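Local coordinates for Tlr1789 protein (Thermosynechococcus elongatus, PDB 2X8X), which probably helps insert or translocate polypeptides at the cyanobacterial outer membrane as an Omp85 protein related to Toc75, this chain being its N-terminal, POTRA-containing part, at residues Val12-Thr16 against Val72-Tyr76; Asn126-Leu130 against Val189-Lys193. All blocks are in the same frame, centred on the assembly; numbering follows the deposited sequence.

Contact 1: Val12-Thr16 against Val72-Tyr76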
loop_
_atom_site.group_PDB
_atom_site.type_symbol
_atom_site.label_atom_id
_atom_site.label_comp_id
_atom_site.label_asym_id
_atom_site.label_seq_id
_atom_site.Cartn_x
_atom_site.Cartn_y
_atom_site.Cartn_z
ATOM N N VAL A 12 -2.538 -29.297 -15.978
ATOM C CA VAL A 12 -2.843 -27.948 -15.474
ATOM C C VAL A 12 -3.988 -27.357 -16.305
ATOM O O VAL A 12 -3.873 -27.301 -17.532
ATOM C CB VAL A 12 -1.574 -27.070 -15.558
ATOM C CG1 VAL A 12 -1.900 -25.578 -15.321
ATOM C CG2 VAL A 12 -0.524 -27.568 -14.577
ATOM N N GLU A 13 -5.094 -26.959 -15.656
ATOM C CA GLU A 13 -6.221 -26.300 -16.337
ATOM C C GLU A 13 -6.416 -24.849 -15.908
ATOM O O GLU A 13 -6.444 -24.554 -14.714
ATOM C CB GLU A 13 -7.541 -26.993 -16.019
ATOM C CG GLU A 13 -7.718 -28.350 -16.658
ATOM C CD GLU A 13 -9.152 -28.831 -16.485
ATOM O OE1 GLU A 13 -9.975 -28.002 -15.961
ATOM O OE2 GLU A 13 -9.430 -30.016 -16.854
ATOM N N GLY A 14 -6.665 -23.984 -16.895
ATOM C CA GLY A 14 -7.088 -22.624 -16.635
ATOM C C GLY A 14 -5.988 -21.617 -16.832
ATOM O O GLY A 14 -6.224 -20.442 -16.665
ATOM N N ALA A 15 -4.788 -22.078 -17.185
ATOM C CA ALA A 15 -3.624 -21.191 -17.355
ATOM C C ALA A 15 -3.382 -20.835 -18.836
ATOM O O ALA A 15 -3.703 -21.602 -19.702
ATOM C CB ALA A 15 -2.350 -21.813 -16.703
ATOM N N THR A 16 -2.814 -19.663 -19.115
ATOM C CA THR A 16 -2.383 -19.364 -20.478
ATOM C C THR A 16 -0.980 -19.992 -20.671
ATOM O O THR A 16 -0.364 -20.438 -19.687
ATOM C CB THR A 16 -2.396 -17.845 -20.722
ATOM O OG1 THR A 16 -1.785 -17.203 -19.602
ATOM C CG2 THR A 16 -3.868 -17.315 -20.949
ATOM N N VAL A 72 -6.452 -27.063 -10.911
ATOM C CA VAL A 72 -7.305 -26.021 -11.537
ATOM C C VAL A 72 -6.909 -24.640 -10.982
ATOM O O VAL A 72 -6.979 -24.420 -9.789
ATOM C CB VAL A 72 -8.818 -26.253 -11.295
ATOM C CG1 VAL A 72 -9.659 -25.325 -12.225
ATOM C CG2 VAL A 72 -9.180 -27.729 -11.575
ATOM N N VAL A 73 -6.566 -23.741 -11.896
ATOM C CA VAL A 73 -5.960 -22.489 -11.597
ATOM C C VAL A 73 -6.831 -21.414 -12.253
ATOM O O VAL A 73 -7.401 -21.670 -13.315
ATOM C CB VAL A 73 -4.590 -22.635 -12.206
ATOM C CG1 VAL A 73 -4.244 -21.676 -13.281
ATOM C CG2 VAL A 73 -3.547 -22.975 -11.157
ATOM N N ARG A 74 -6.971 -20.246 -11.579
ATOM C CA ARG A 74 -7.785 -19.106 -12.036
ATOM C C ARG A 74 -6.829 -17.908 -11.853
ATOM O O ARG A 74 -6.575 -17.489 -10.723
ATOM C CB ARG A 74 -9.054 -18.946 -11.157
ATOM C CG ARG A 74 -9.989 -17.865 -11.654
ATOM C CD ARG A 74 -11.290 -17.805 -10.779
ATOM N NE ARG A 74 -11.242 -16.413 -10.460
ATOM C CZ ARG A 74 -11.235 -15.835 -9.270
ATOM N NH1 ARG A 74 -11.483 -16.486 -8.139
ATOM N NH2 ARG A 74 -11.053 -14.539 -9.278
ATOM N N PRO A 75 -6.150 -17.524 -12.920
ATOM C CA PRO A 75 -5.206 -16.459 -12.899
ATOM C C PRO A 75 -5.918 -15.121 -12.621
ATOM O O PRO A 75 -7.158 -14.972 -12.902
ATOM C CB PRO A 75 -4.709 -16.405 -14.326
ATOM C CG PRO A 75 -5.102 -17.846 -14.924
ATOM C CD PRO A 75 -6.287 -18.195 -14.225
ATOM N N TYR A 76 -5.153 -14.152 -12.131
ATOM C CA TYR A 76 -5.667 -12.789 -12.105
ATOM C C TYR A 76 -5.774 -12.394 -13.593
ATOM O O TYR A 76 -5.133 -13.023 -14.401
ATOM C CB TYR A 76 -4.731 -11.820 -11.359
ATOM C CG TYR A 76 -4.606 -12.137 -9.874
ATOM C CD1 TYR A 76 -5.699 -11.966 -9.003
ATOM C CD2 TYR A 76 -3.410 -12.575 -9.335
ATOM C CE1 TYR A 76 -5.621 -12.290 -7.633
ATOM C CE2 TYR A 76 -3.324 -12.874 -7.999
ATOM C CZ TYR A 76 -4.447 -12.737 -7.147
ATOM O OH TYR A 76 -4.323 -13.051 -5.779
#
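The pyrrolidine ring of Pro75 presents its CG-CD edge to Gly14 of segment 12-16, its CD atom lying 3.3 Å from Gly14 O and CG equally close to that carbonyl oxygen. The carboxylate of Glu13 approaches more loosely, with OE1 4.5 Å from Val72 CG2. Between these two groups the backbones are joined by a single direct hydrogen bond: Val73 N donates to Glu13 O at 2.9 Å. This bond is nearly straight at both ends, 160° at the hydrogen and 178° at the carbonyl oxygen. With the backbone bond between Glu13 and Phe71 it flanks Val72, the usual pattern of a parallel bridge. Glu13 and Val72 therefore project from the same face of the sheet. With Val72 CG1 trans to the backbone N (chi1 -168°), that methyl comes to 4.1 Å from Glu13 O. Past the bridge the strands part: Gly14, at a positive phi, turns the backbone out of the strand pairing and keeps touch through a CA-H...O contact to Val73 O of 3.5 Å. Val73 aims its side chain at the turn after strand 5-13, where CG1 packs on Ala15 CB at 3.9 Å; Ala15 also touches Glu20 of helix 17-26, and Val73 touches Phe53 of the neighbouring strand. Strands 5-13 and 66-75 are thus the parallel central pair of the four-stranded sheet; the first stops at the bridge and passes into helix 17-26, while the second runs on to Pro75, as in the beta-alpha-alpha-beta-beta fold of a POTRA domain.

Contact 2: Asn126-Leu130 against Val189-Lys193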
loop_
_atom_site.group_PDB
_atom_site.type_symbol
_atom_site.label_atom_id
_atom_site.label_comp_id
_atom_site.label_asym_id
_atom_site.label_seq_id
_atom_site.Cartn_x
_atom_site.Cartn_y
_atom_site.Cartn_z
ATOM N N ASN A 126 9.935 12.573 -1.139
ATOM C CA ASN A 126 9.583 13.947 -1.455
ATOM C C ASN A 126 9.162 14.734 -0.205
ATOM O O ASN A 126 8.821 15.927 -0.281
ATOM C CB ASN A 126 8.518 13.965 -2.536
ATOM C CG ASN A 126 9.119 13.863 -3.942
ATOM O OD1 ASN A 126 9.822 14.760 -4.368
ATOM N ND2 ASN A 126 8.849 12.767 -4.664
ATOM N N GLY A 127 9.222 14.080 0.954
ATOM C CA GLY A 127 8.958 14.741 2.243
ATOM C C GLY A 127 7.504 14.635 2.744
ATOM O O GLY A 127 7.176 15.173 3.802
ATOM N N TYR A 128 6.625 13.956 1.999
ATOM C CA TYR A 128 5.225 13.801 2.443
ATOM C C TYR A 128 5.199 12.646 3.392
ATOM O O TYR A 128 4.798 11.516 3.036
ATOM C CB TYR A 128 4.293 13.568 1.265
ATOM C CG TYR A 128 4.364 14.693 0.269
ATOM C CD1 TYR A 128 3.790 15.957 0.553
ATOM C CD2 TYR A 128 5.003 14.508 -0.956
ATOM C CE1 TYR A 128 3.858 16.992 -0.369
ATOM C CE2 TYR A 128 5.089 15.566 -1.889
ATOM C CZ TYR A 128 4.526 16.790 -1.574
ATOM O OH TYR A 128 4.560 17.798 -2.498
ATOM N N ILE A 129 5.673 12.919 4.596
ATOM C CA ILE A 129 5.921 11.881 5.604
ATOM C C ILE A 129 4.771 10.969 5.947
ATOM O O ILE A 129 5.016 9.829 6.391
ATOM C CB ILE A 129 6.372 12.427 7.028
ATOM C CG1 ILE A 129 5.609 13.708 7.407
ATOM C CG2 ILE A 129 7.867 12.449 7.218
ATOM C CD1 ILE A 129 5.348 13.758 8.937
ATOM N N LEU A 130 3.530 11.444 5.827
ATOM C CA LEU A 130 2.361 10.616 6.211
ATOM C C LEU A 130 1.809 9.793 5.027
ATOM O O LEU A 130 0.998 8.925 5.226
ATOM C CB LEU A 130 1.211 11.483 6.769
ATOM C CG LEU A 130 1.465 12.283 8.060
ATOM C CD1 LEU A 130 0.184 13.046 8.419
ATOM C CD2 LEU A 130 1.923 11.409 9.290
ATOM N N VAL A 189 -0.956 19.079 1.674
ATOM C CA VAL A 189 -0.539 17.775 2.145
ATOM C C VAL A 189 0.709 18.016 3.033
ATOM O O VAL A 189 1.683 18.614 2.610
ATOM C CB VAL A 189 -0.069 16.882 0.959
ATOM C CG1 VAL A 189 0.372 15.553 1.445
ATOM C CG2 VAL A 189 -1.152 16.763 -0.109
ATOM N N LEU A 190 0.650 17.544 4.253
ATOM C CA LEU A 190 1.760 17.712 5.228
ATOM C C LEU A 190 3.134 17.287 4.668
ATOM O O LEU A 190 3.318 16.148 4.175
ATOM C CB LEU A 190 1.396 16.939 6.522
ATOM C CG LEU A 190 2.343 17.122 7.726
ATOM C CD1 LEU A 190 2.154 18.553 8.199
ATOM C CD2 LEU A 190 1.947 16.185 8.849
ATOM N N ASN A 191 4.116 18.199 4.742
ATOM C CA ASN A 191 5.438 17.878 4.255
ATOM C C ASN A 191 6.454 18.271 5.301
ATOM O O ASN A 191 6.425 19.375 5.782
ATOM C CB ASN A 191 5.730 18.638 2.992
ATOM C CG ASN A 191 7.012 18.210 2.368
ATOM O OD1 ASN A 191 8.093 18.373 2.939
ATOM N ND2 ASN A 191 6.904 17.624 1.191
ATOM N N GLN A 192 7.344 17.353 5.644
ATOM C CA GLN A 192 8.202 17.532 6.826
ATOM C C GLN A 192 9.234 18.629 6.605
ATOM O O GLN A 192 9.690 19.252 7.586
ATOM C CB GLN A 192 8.816 16.174 7.227
ATOM C CG GLN A 192 9.812 16.229 8.329
ATOM C CD GLN A 192 11.186 15.899 7.795
ATOM O OE1 GLN A 192 11.356 14.869 7.090
ATOM N NE2 GLN A 192 12.181 16.756 8.106
ATOM N N LYS A 193 9.546 18.888 5.330
ATOM C CA LYS A 193 10.467 19.941 4.881
ATOM C C LYS A 193 9.841 21.302 5.119
ATOM O O LYS A 193 10.501 22.237 5.587
ATOM C CB LYS A 193 10.724 19.804 3.368
ATOM C CG LYS A 193 12.026 19.184 2.954
ATOM C CD LYS A 193 12.337 17.909 3.740
ATOM C CE LYS A 193 13.735 18.000 4.368
ATOM N NZ LYS A 193 14.420 16.705 4.115
HETATM O O HOH W 1 2.404 13.595 4.259
#
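Asn191 and Gly127 bring the end of one helix onto the start of another, and the Asn191 side chain serves both. Its OD1 caps the new helix by accepting from Lys193 N at 2.8 Å, in the carbonyl plane, while ND2 reaches back to Asn126 O at 3.0 Å (155° at the hydrogen). CG of Asn191, trans to the backbone N (chi1 -173°), carries the amide toward this carbonyl and over one face of the Tyr128 ring. There ND2 sits 3.4 Å above the plane, offset toward the rim, with amide and ring 81° apart. Val189 crosses the tyrosine at about a right angle, its CG1 3.6 Å from Tyr128 CD1, and Val189 O lies at the ring edge. Gly127, turning out of helix 109-125 in a Schellman motif, lends its own O to Gln192 N at 2.9 Å, so the first turn of helix 192-205 is tied to the preceding helix end. The same oxygen also receives a weak bond from Ile129 N, closing an inverse gamma turn centred on Tyr128. Farther along, a water bridges the two segments, donating to Leu190 O at 2.7 Å and accepting from Leu130 N at 2.9 Å. Beside it Leu130 CD1 touches Leu190 CD2 at 3.6 Å, and both leucines also reach Leu215. The whole is a Schellman C-cap docked on an Asn N-cap, forming a junction between two successive POTRA domains.

The two contacts work at different levels of one elongated chain. Contact 1 is internal to the first POTRA-family domain, pairing strands of a single sheet, whereas contact 2 joins parts of the second and third through helix ends and loops. Their centres are 43 Å apart and their nearest atoms about 25 Å, so they do not touch; they lie on opposite sides of the chain's centre. In sequence they run in series, contact 1 being complete before contact 2 begins. One belongs to the build of a domain, the other to how neighbouring domains are set against each other.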